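Local structure of probable adenylyl-sulfate kinase (Synechocystis sp., 5CB8) at residues Ala44-Leu49 with Tyr54-Leu59; Asp174-Glu177 with Gly183-Trp186. The protein probably phosphorylates adenosine 5'-phosphosulfate at the 3' position with ATP, yielding 3'-phosphoadenylyl sulfate, the activated form of sulfate. All blocks are in the same frame, centred on the assembly; numbering follows the deposited sequence. Where two conformers were deposited one is given.

Overall arrangement
Contact 1 (44-49 with 54-59) packs helix 38-50 against strand 56-60, an outermost strand of the parallel sheet, and is partly buried; contact 2 (174-177 with 183-186) lies at the surface and joins the loop after strand 169-171, the outermost strand at the opposite end of the sheet, to helix 178-191. Their chemistry differs accordingly: mostly apolar packing of leucine, valine, tyrosine and a glutamate stem, with one backbone hydrogen bond, in contact 1, a single salt bridge in contact 2. Their centres are about 16 Å apart, yet the two helices touch. Trp186 CZ3 lies 3.5 Å from Leu49 CD2, Leu45 meets Ile185, and Lys48 makes a cation-pi contact with the Trp186 indole.

Contact 1 (Ala44-Leu49 with Tyr54-Leu59); sequences ALEKKL and YRLEVL
Leu49 and Leu56 form the close-packed part of this contact, CB of Leu49 lying 3.5 Å from CD2 of Leu56. The same methyl of Leu56 also lies 3.7 Å from the carbonyl O of Glu46, so it sits against the helix backbone as well as a side chain. The other branch, CD1, meets Glu46 CG at 3.7 Å, the two side chains crossing at about a right angle. With CG between the backbone N and the carbonyl carbon (chi1 70°), the fork of Leu56 faces the helix, CD2 toward Leu49 CB and Glu46 O, CD1 toward Glu46 CG. The axes of segments 44-49 and 56-59 run almost antiparallel (171°) and come within 9.9 Å. This is the return from the P-loop helix to the next strand, here an edge strand of the sheet, in a P-loop kinase fold. The short connection between them is closed by a backbone hydrogen bond from Tyr54 N to Leu49 O, 3.1 Å long. Leu49 O also lies at the edge of the Tyr54 ring, whose CD2 is 4.0 Å from Leu49 CD2, while the ring's OH bonds to Glu196 N. Toward the other end the contact is looser and only partly buried. There Val58 CG2 lies over the flat face of the Glu46 carboxylate, 3.7 Å from CD; the carboxylate's OE2 forms a salt bridge with Arg50. On the far face of the strand, Glu57 forms a salt bridge with Arg95 of the second subunit.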
loop_
_atom_site.group_PDB
_atom_site.type_symbol
_atom_site.label_atom_id
_atom_site.label_comp_id
_atom_site.label_asym_id
_atom_site.label_seq_id
_atom_site.Cartn_x
_atom_site.Cartn_y
_atom_site.Cartn_z
ATOM N N ALA B 44 8.915 -9.477 18.166
ATOM C CA ALA B 44 9.341 -10.814 18.571
ATOM C C ALA B 44 8.806 -11.862 17.606
ATOM O O ALA B 44 9.503 -12.825 17.259
ATOM C CB ALA B 44 8.886 -11.111 19.996
ATOM N N LEU B 45 7.561 -11.680 17.182
ATOM C CA LEU B 45 6.943 -12.577 16.213
ATOM C C LEU B 45 7.633 -12.481 14.850
ATOM O O LEU B 45 7.856 -13.489 14.180
ATOM C CB LEU B 45 5.455 -12.243 16.066
ATOM C CG LEU B 45 4.685 -13.129 15.085
ATOM C CD1 LEU B 45 4.818 -14.594 15.478
ATOM C CD2 LEU B 45 3.216 -12.713 15.006
ATOM N N GLU B 46 7.946 -11.257 14.439
ATOM C CA GLU B 46 8.661 -11.024 13.190
ATOM C C GLU B 46 9.984 -11.793 13.198
ATOM O O GLU B 46 10.297 -12.519 12.247
ATOM C CB GLU B 46 8.928 -9.531 13.018
ATOM C CG GLU B 46 9.794 -9.198 11.812
ATOM C CD GLU B 46 10.188 -7.736 11.757
ATOM O OE1 GLU B 46 10.027 -7.026 12.772
ATOM O OE2 GLU B 46 10.665 -7.296 10.691
ATOM N N LYS B 47 10.752 -11.644 14.275
ATOM C CA LYS B 47 12.035 -12.341 14.377
ATOM C C LYS B 47 11.864 -13.851 14.278
ATOM O O LYS B 47 12.626 -14.523 13.576
ATOM C CB LYS B 47 12.771 -11.981 15.674
ATOM C CG LYS B 47 14.076 -12.772 15.874
ATOM C CD LYS B 47 15.045 -12.066 16.818
ATOM C CE LYS B 47 16.366 -12.834 16.955
ATOM N NZ LYS B 47 16.658 -13.711 15.779
ATOM N N LYS B 48 10.862 -14.382 14.976
ATOM C CA LYS B 48 10.635 -15.826 15.016
ATOM C C LYS B 48 10.289 -16.344 13.622
ATOM O O LYS B 48 10.779 -17.390 13.195
ATOM C CB LYS B 48 9.519 -16.164 16.015
ATOM C CG LYS B 48 9.474 -17.627 16.455
ATOM C CD LYS B 48 8.428 -17.853 17.549
ATOM C CE LYS B 48 8.272 -19.341 17.885
ATOM N NZ LYS B 48 9.531 -19.948 18.399
ATOM N N LEU B 49 9.451 -15.595 12.914
ATOM C CA LEU B 49 9.057 -15.955 11.557
ATOM C C LEU B 49 10.227 -15.856 10.579
ATOM O O LEU B 49 10.451 -16.769 9.775
ATOM C CB LEU B 49 7.899 -15.071 11.101
ATOM C CG LEU B 49 6.541 -15.402 11.721
ATOM C CD1 LEU B 49 5.529 -14.297 11.444
ATOM C CD2 LEU B 49 6.034 -16.716 11.175
ATOM N N TYR B 54 10.405 -17.506 6.733
ATOM C CA TYR B 54 9.161 -16.962 6.210
ATOM C C TYR B 54 9.320 -15.547 5.668
ATOM O O TYR B 54 10.167 -14.773 6.133
ATOM C CB TYR B 54 8.034 -17.051 7.247
ATOM C CG TYR B 54 7.672 -18.484 7.551
ATOM C CD1 TYR B 54 6.944 -19.243 6.642
ATOM C CD2 TYR B 54 8.081 -19.089 8.732
ATOM C CE1 TYR B 54 6.631 -20.561 6.905
ATOM C CE2 TYR B 54 7.770 -20.405 9.006
ATOM C CZ TYR B 54 7.047 -21.135 8.089
ATOM O OH TYR B 54 6.736 -22.448 8.363
ATOM N N ARG B 55 8.485 -15.250 4.674
ATOM C CA ARG B 55 8.500 -14.026 3.881
ATOM C C ARG B 55 7.441 -13.102 4.467
ATOM O O ARG B 55 6.251 -13.407 4.384
ATOM C CB ARG B 55 8.077 -14.409 2.459
ATOM C CG ARG B 55 8.568 -13.544 1.318
ATOM C CD ARG B 55 7.536 -13.531 0.167
ATOM N NE ARG B 55 6.930 -14.838 -0.122
ATOM C CZ ARG B 55 5.893 -15.022 -0.942
ATOM N NH1 ARG B 55 5.338 -13.985 -1.559
ATOM N NH2 ARG B 55 5.407 -16.242 -1.152
ATOM N N LEU B 56 7.841 -11.980 5.062
ATOM C CA LEU B 56 6.855 -11.132 5.729
ATOM C C LEU B 56 7.039 -9.632 5.510
ATOM O O LEU B 56 8.089 -9.179 5.043
ATOM C CB LEU B 56 6.790 -11.454 7.227
ATOM C CG LEU B 56 7.959 -11.085 8.134
ATOM C CD1 LEU B 56 7.818 -9.671 8.671
ATOM C CD2 LEU B 56 8.052 -12.062 9.283
ATOM N N GLU B 57 5.994 -8.881 5.847
ATOM C CA GLU B 57 6.041 -7.420 5.885
ATOM C C GLU B 57 5.379 -6.966 7.171
ATOM O O GLU B 57 4.391 -7.557 7.604
ATOM C CB GLU B 57 5.308 -6.805 4.685
ATOM C CG GLU B 57 5.983 -7.055 3.322
ATOM C CD GLU B 57 7.365 -6.424 3.223
ATOM O OE1 GLU B 57 7.667 -5.485 3.998
ATOM O OE2 GLU B 57 8.159 -6.867 2.361
ATOM N N VAL B 58 5.922 -5.926 7.792
ATOM C CA VAL B 58 5.313 -5.377 9.004
ATOM C C VAL B 58 4.712 -4.024 8.683
ATOM O O VAL B 58 5.371 -3.190 8.061
ATOM C CB VAL B 58 6.352 -5.202 10.116
ATOM C CG1 VAL B 58 5.721 -4.553 11.348
ATOM C CG2 VAL B 58 6.949 -6.545 10.476
ATOM N N LEU B 59 3.456 -3.818 9.074
ATOM C CA LEU B 59 2.827 -2.509 8.949
ATOM C C LEU B 59 2.444 -2.048 10.351
ATOM O O LEU B 59 1.405 -2.438 10.886
ATOM C CB LEU B 59 1.608 -2.566 8.011
ATOM C CG LEU B 59 1.894 -2.955 6.545
ATOM C CD1 LEU B 59 0.591 -3.153 5.763
ATOM C CD2 LEU B 59 2.769 -1.907 5.853
#

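Contact 2 (Asp174-Glu177 with Gly183-Trp186); sequences DLEE and GKIW
The backbones of Glu176 and Lys184 stay well apart, their CA atoms 10.7 Å from each other, the nearest such pair across the two segments. Residues 174-177 are irregular and end with Glu177 at the N-cap position of helix 178-191, whereas 183-186 lie within that helix, so the gap is bridged by side chains alone. Glu176 and Lys184 reach out from opposite directions and meet in a salt bridge, with NZ 2.7 Å from OE1. The ammonium group comes in on the syn side of OE1, 23° out of the carboxylate plane. Lys184 gets there with a bend at chi3 (-71°), which also brings its CE within 3.3 Å of Glu176 OE2. The bridge thus ties the loop leaving strand 169-171, the last strand of the parallel sheet, to the helix that follows it. Both ends have further partners: Glu170 O also accepts from NZ, Arg172 N donates to OE1, and OE2 is hydrogen-bonded to Ser181 OG. With an alanine here, the Lys184 ammonium, keeping Glu170 O but no counter-charge, would probably be freer to swing away, and Ser181 OG and Arg172 N would lose an acceptor. Around the charges, Glu176 touches Cys171 and Lys184 touches Val169.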
loop_
_atom_site.group_PDB
_atom_site.type_symbol
_atom_site.label_atom_id
_atom_site.label_comp_id
_atom_site.label_asym_id
_atom_site.label_seq_id
_atom_site.Cartn_x
_atom_site.Cartn_y
_atom_site.Cartn_z
ATOM N N ASP B 174 -0.380 -8.304 30.634
ATOM C CA ASP B 174 -0.084 -8.078 32.046
ATOM C C ASP B 174 -0.028 -9.388 32.827
ATOM O O ASP B 174 0.410 -9.419 33.986
ATOM C CB ASP B 174 -1.131 -7.157 32.672
ATOM C CG ASP B 174 -2.552 -7.645 32.449
ATOM O OD1 ASP B 174 -2.883 -8.092 31.323
ATOM O OD2 ASP B 174 -3.354 -7.556 33.400
ATOM N N LEU B 175 -0.466 -10.474 32.190
ATOM C CA LEU B 175 -0.588 -11.765 32.885
ATOM C C LEU B 175 0.162 -12.913 32.212
ATOM O O LEU B 175 0.169 -14.040 32.718
ATOM C CB LEU B 175 -2.064 -12.152 33.028
ATOM C CG LEU B 175 -2.999 -11.114 33.642
ATOM C CD1 LEU B 175 -4.450 -11.570 33.537
ATOM C CD2 LEU B 175 -2.624 -10.832 35.096
ATOM N N GLU B 176 0.777 -12.646 31.066
ATOM C CA GLU B 176 1.538 -13.690 30.384
ATOM C C GLU B 176 2.883 -13.159 29.905
ATOM O O GLU B 176 3.019 -11.973 29.590
ATOM C CB GLU B 176 0.726 -14.293 29.230
ATOM C CG GLU B 176 0.070 -13.270 28.347
ATOM C CD GLU B 176 -0.845 -13.861 27.286
ATOM O OE1 GLU B 176 -2.015 -14.203 27.593
ATOM O OE2 GLU B 176 -0.394 -13.956 26.126
ATOM N N GLU B 177 3.884 -14.031 29.877
ATOM C CA GLU B 177 5.208 -13.650 29.399
ATOM C C GLU B 177 5.201 -13.478 27.883
ATOM O O GLU B 177 4.335 -14.030 27.195
ATOM C CB GLU B 177 6.248 -14.692 29.821
ATOM C CG GLU B 177 6.416 -14.800 31.334
ATOM C CD GLU B 177 6.645 -13.448 31.987
ATOM O OE1 GLU B 177 7.644 -12.779 31.640
ATOM O OE2 GLU B 177 5.820 -13.051 32.840
ATOM N N GLY B 183 3.947 -17.354 21.390
ATOM C CA GLY B 183 3.676 -18.772 21.228
ATOM C C GLY B 183 2.244 -19.073 20.814
ATOM O O GLY B 183 2.007 -19.956 19.988
ATOM N N LYS B 184 1.285 -18.342 21.377
ATOM C CA LYS B 184 -0.122 -18.564 21.047
ATOM C C LYS B 184 -0.442 -18.146 19.614
ATOM O O LYS B 184 -1.238 -18.800 18.935
ATOM C CB LYS B 184 -1.053 -17.839 22.038
ATOM C CG LYS B 184 -1.082 -18.474 23.434
ATOM C CD LYS B 184 -2.218 -17.932 24.315
ATOM C CE LYS B 184 -1.976 -16.496 24.763
ATOM N NZ LYS B 184 -2.951 -16.072 25.825
ATOM N N ILE B 185 0.169 -17.057 19.155
ATOM C CA ILE B 185 -0.045 -16.605 17.782
ATOM C C ILE B 185 0.561 -17.642 16.839
ATOM O O ILE B 185 -0.089 -18.084 15.896
ATOM C CB ILE B 185 0.566 -15.208 17.539
ATOM C CG1 ILE B 185 -0.132 -14.176 18.429
ATOM C CG2 ILE B 185 0.435 -14.803 16.082
ATOM C CD1 ILE B 185 0.580 -12.808 18.503
ATOM N N TRP B 186 1.795 -18.052 17.125
ATOM C CA TRP B 186 2.491 -19.059 16.324
ATOM C C TRP B 186 1.667 -20.333 16.221
ATOM O O TRP B 186 1.523 -20.901 15.141
ATOM C CB TRP B 186 3.858 -19.372 16.950
ATOM C CG TRP B 186 4.745 -20.271 16.110
ATOM C CD1 TRP B 186 4.741 -21.637 16.072
ATOM C CD2 TRP B 186 5.774 -19.849 15.203
ATOM N NE1 TRP B 186 5.695 -22.089 15.186
ATOM C CE2 TRP B 186 6.342 -21.008 14.643
ATOM C CE3 TRP B 186 6.263 -18.599 14.812
ATOM C CZ2 TRP B 186 7.382 -20.953 13.711
ATOM C CZ3 TRP B 186 7.291 -18.548 13.886
ATOM C CH2 TRP B 186 7.840 -19.714 13.350
#